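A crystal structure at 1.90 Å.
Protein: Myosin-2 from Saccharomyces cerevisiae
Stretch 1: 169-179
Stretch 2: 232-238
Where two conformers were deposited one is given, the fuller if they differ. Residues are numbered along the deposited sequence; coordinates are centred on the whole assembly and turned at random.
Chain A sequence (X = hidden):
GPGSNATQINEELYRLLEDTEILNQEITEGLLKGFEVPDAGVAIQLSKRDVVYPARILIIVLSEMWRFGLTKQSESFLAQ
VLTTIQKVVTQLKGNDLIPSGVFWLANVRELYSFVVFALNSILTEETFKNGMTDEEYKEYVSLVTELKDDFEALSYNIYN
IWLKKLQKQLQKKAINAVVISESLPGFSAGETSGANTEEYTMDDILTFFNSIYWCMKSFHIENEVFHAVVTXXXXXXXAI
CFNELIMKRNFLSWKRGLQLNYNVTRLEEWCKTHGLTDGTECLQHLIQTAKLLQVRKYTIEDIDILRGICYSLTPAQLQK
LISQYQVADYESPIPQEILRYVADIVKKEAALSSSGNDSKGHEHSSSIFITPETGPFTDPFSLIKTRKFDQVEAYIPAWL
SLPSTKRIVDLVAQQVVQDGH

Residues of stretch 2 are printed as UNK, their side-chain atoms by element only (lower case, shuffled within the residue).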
# COMPACT_ATOMS: atom_id res chain seq x y z
N GLN A 169 -6.33 5.54 7.93
CA GLN A 169 -7.55 6.00 7.25
C GLN A 169 -8.62 4.97 7.37
O GLN A 169 -9.80 5.31 7.54
CB GLN A 169 -7.30 6.28 5.75
CG GLN A 169 -6.58 7.60 5.52
CD GLN A 169 -6.82 8.18 4.11
OE1 GLN A 169 -7.37 7.51 3.24
NE2 GLN A 169 -6.43 9.45 3.91
N LEU A 170 -8.24 3.69 7.31
CA LEU A 170 -9.25 2.64 7.58
C LEU A 170 -9.68 2.54 9.03
O LEU A 170 -10.85 2.23 9.32
CB LEU A 170 -8.74 1.28 7.12
CG LEU A 170 -8.79 1.08 5.62
CD1 LEU A 170 -7.99 -0.17 5.29
CD2 LEU A 170 -10.23 0.95 5.09
N GLN A 171 -8.78 2.75 9.98
CA GLN A 171 -9.17 2.75 11.38
C GLN A 171 -10.27 3.81 11.53
O GLN A 171 -11.26 3.61 12.25
CB GLN A 171 -7.98 3.04 12.31
CG GLN A 171 -8.27 2.77 13.81
CD GLN A 171 -7.97 1.34 14.22
OE1 GLN A 171 -7.11 0.68 13.64
NE2 GLN A 171 -8.71 0.83 15.22
N LYS A 172 -10.11 4.92 10.82
CA LYS A 172 -11.03 6.04 10.90
C LYS A 172 -12.41 5.74 10.27
O LYS A 172 -13.44 6.19 10.76
CB LYS A 172 -10.38 7.25 10.18
CG LYS A 172 -11.21 8.57 10.31
CD LYS A 172 -10.58 9.73 9.49
CE LYS A 172 -11.28 11.04 9.87
NZ LYS A 172 -11.11 12.11 8.86
N LYS A 173 -12.42 5.02 9.15
CA LYS A 173 -13.64 4.87 8.37
C LYS A 173 -14.31 3.50 8.46
O LYS A 173 -15.54 3.43 8.43
CB LYS A 173 -13.37 5.17 6.90
CG LYS A 173 -12.74 6.54 6.75
CD LYS A 173 -12.50 6.96 5.33
CE LYS A 173 -11.92 8.38 5.32
NZ LYS A 173 -11.84 8.88 3.93
N ALA A 174 -13.52 2.44 8.56
CA ALA A 174 -14.01 1.09 8.36
C ALA A 174 -14.84 0.63 9.54
O ALA A 174 -15.82 -0.13 9.43
CB ALA A 174 -12.84 0.13 8.12
N ILE A 175 -14.43 1.08 10.72
CA ILE A 175 -15.19 0.66 11.88
C ILE A 175 -16.62 1.17 11.82
O ILE A 175 -17.58 0.42 12.05
CB ILE A 175 -14.48 1.15 13.19
CG1 ILE A 175 -13.23 0.30 13.42
CG2 ILE A 175 -15.44 1.06 14.36
CD1 ILE A 175 -12.33 0.82 14.59
N ASN A 176 -16.78 2.44 11.50
CA ASN A 176 -18.14 2.96 11.41
C ASN A 176 -18.88 2.30 10.22
O ASN A 176 -20.03 1.92 10.32
CB ASN A 176 -18.15 4.48 11.26
CG ASN A 176 -19.55 5.07 11.44
OD1 ASN A 176 -20.23 5.45 10.48
ND2 ASN A 176 -20.00 5.11 12.68
N ALA A 177 -18.19 2.19 9.09
CA ALA A 177 -18.83 1.66 7.87
C ALA A 177 -19.26 0.20 8.03
O ALA A 177 -20.37 -0.18 7.66
CB ALA A 177 -17.86 1.80 6.70
N VAL A 178 -18.37 -0.64 8.56
CA VAL A 178 -18.66 -2.08 8.66
C VAL A 178 -19.56 -2.40 9.86
O VAL A 178 -20.54 -3.11 9.72
CB VAL A 178 -17.35 -2.88 8.76
CG1 VAL A 178 -17.59 -4.35 9.05
CG2 VAL A 178 -16.51 -2.72 7.43
N VAL A 179 -19.20 -1.85 11.03
CA VAL A 179 -19.81 -2.28 12.29
C VAL A 179 -21.06 -1.48 12.64
O VAL A 179 -22.05 -2.03 13.12
CB VAL A 179 -18.77 -2.16 13.44
CG1 VAL A 179 -19.38 -2.55 14.78
CG2 VAL A 179 -17.58 -3.09 13.15
N UNK A 232 -3.11 -7.01 3.02
CA UNK A 232 -2.73 -6.41 4.33
C UNK A 232 -3.88 -5.57 4.87
O UNK A 232 -4.26 -5.67 6.05
o UNK A 232 -0.36 -6.37 3.81
c UNK A 232 -1.09 -4.88 5.58
c UNK A 232 -1.45 -5.54 4.22
N UNK A 233 -4.49 -4.78 4.01
CA UNK A 233 -5.56 -3.89 4.50
C UNK A 233 -6.85 -4.63 4.87
O UNK A 233 -7.52 -4.26 5.86
c UNK A 233 -5.86 -2.81 3.45
c UNK A 233 -5.00 -0.82 2.16
c UNK A 233 -4.26 -1.06 4.56
c UNK A 233 -4.68 -1.83 3.26
N UNK A 234 -7.22 -5.63 4.08
CA UNK A 234 -8.40 -6.45 4.40
C UNK A 234 -8.24 -7.20 5.72
O UNK A 234 -9.17 -7.25 6.54
c UNK A 234 -10.51 -6.14 2.12
c UNK A 234 -8.67 -7.47 3.28
c UNK A 234 -9.12 -6.83 1.97
c UNK A 234 -9.14 -7.88 0.86
N UNK A 235 -7.08 -7.83 5.91
CA UNK A 235 -6.80 -8.47 7.21
C UNK A 235 -6.95 -7.49 8.37
O UNK A 235 -7.45 -7.85 9.46
o UNK A 235 -6.24 -11.18 6.64
c UNK A 235 -5.40 -9.07 7.26
c UNK A 235 -5.33 -10.39 6.53
n UNK A 235 -4.23 -10.64 5.81
N UNK A 236 -6.47 -6.28 8.11
CA UNK A 236 -6.52 -5.19 9.09
C UNK A 236 -7.98 -4.83 9.40
O UNK A 236 -8.38 -4.73 10.56
c UNK A 236 -5.19 -0.91 11.62
o UNK A 236 -4.97 0.08 12.55
c UNK A 236 -5.60 -2.89 9.64
c UNK A 236 -6.12 -0.69 10.62
c UNK A 236 -4.41 -2.07 11.64
c UNK A 236 -6.34 -1.72 9.65
c UNK A 236 -5.80 -3.95 8.56
c UNK A 236 -4.62 -3.06 10.63
N UNK A 237 -8.77 -4.58 8.37
CA UNK A 237 -10.20 -4.30 8.56
C UNK A 237 -10.88 -5.42 9.37
O UNK A 237 -11.64 -5.18 10.30
c UNK A 237 -12.40 -4.22 7.32
c UNK A 237 -10.43 -2.80 6.54
c UNK A 237 -10.88 -4.13 7.19
N UNK A 238 -10.58 -6.65 9.00
CA UNK A 238 -11.12 -7.81 9.69
C UNK A 238 -10.82 -7.74 11.19
O UNK A 238 -11.71 -7.90 12.02
o UNK A 238 -12.53 -10.40 9.35
o UNK A 238 -10.65 -11.32 9.87
c UNK A 238 -10.54 -9.08 9.07
c UNK A 238 -11.30 -10.36 9.46

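Position 232 carries three side-chain atoms: a first carbon that bears one oxygen and one carbon. None of them makes contact with stretch 1. Branching at CB with a single oxygen identifies threonine. Within its own helix, Thr232 O accepts from the N of position 236 at 3.1 Å, a normal helical turn.

Position 233 has four carbons and no heteroatom. The first carbon is bonded to a second, and the second forks into two ends. The CA-to-CB bond points sideways relative to stretch 1, and the CB of position 233 lies 3.9 Å from Leu170 CD1, an apolar contact. This pattern is that of leucine and excludes isoleucine, whose fork lies at the first carbon. Leu233 has chi1 in m and chi2 in t.

Position 234 shows the same set, four carbons forked at the second, but its setting differs: CA-to-CB points away from stretch 1, and although the end of the side chain comes nearer, it makes no contact there. The residue is again leucine, Leu234.

Position 235 has two carbons, the second carrying one oxygen and one nitrogen, and its side chain makes no contact with stretch 1. A terminal amide on so short a chain means asparagine. Asn235 is partly exposed.

Position 236 is the bulkiest of the seven: one carbon, then a ring of six carbons bearing one oxygen. CA-to-CB is directed toward stretch 1, and the ring oxygen of position 236 lies 2.5 Å from Gln171 OE1. A hydroxylated six-membered ring is a tyrosine. Tyr236 has chi1 in t, and its pair with Gln171 qualifies as a very short hydrogen bond with the hydroxyl as possible donor, although that proton has another acceptor within reach. Gln171 starts from a sideways CA-to-CB bond, yet its end comes nearer to this helix.

Position 237 holds three carbons, the first carrying the other two. Although CA-to-CB points sideways, both terminal carbons reach stretch 1: one terminal carbon of position 237 lies 3.8 Å from Leu170 CD1 and 4.1 Å from Ala174 CB, while the other is 4.4 Å from Val178 CG2. A fork at CB with no oxygen is valine, so these atoms are CG2 and CG1 of Val237, respectively.

Position 238 has two carbons, the second carrying two oxygens, and makes no contact with stretch 1. The group is a carboxylate and hence the residue is aspartate. The CA-to-CB bond of Asp238 points away from stretch 1, and both carboxylate oxygens are hydrogen-bonded elsewhere in the structure.

The contact is a helix pair whose axes approach to 10.3 Å and cross at -53°, burying 288 Å² in total. The backbones come nearest at Ala174 CA and Val237 CA, 6.6 Å apart, where a single methyl faces a compact branched side chain. Leu170, Ala174 and Val178 recur every four residues and their CA-to-CB bonds all point toward stretch 2, so Val237 meets all three along one side of their helix. Leu233, one turn before Val237, extends the apolar patch at Leu170. The Tyr236 and Gln171 pair adds a polar link beside this apolar packing.

Stretch 2, residues 232-238: TLLNYVD
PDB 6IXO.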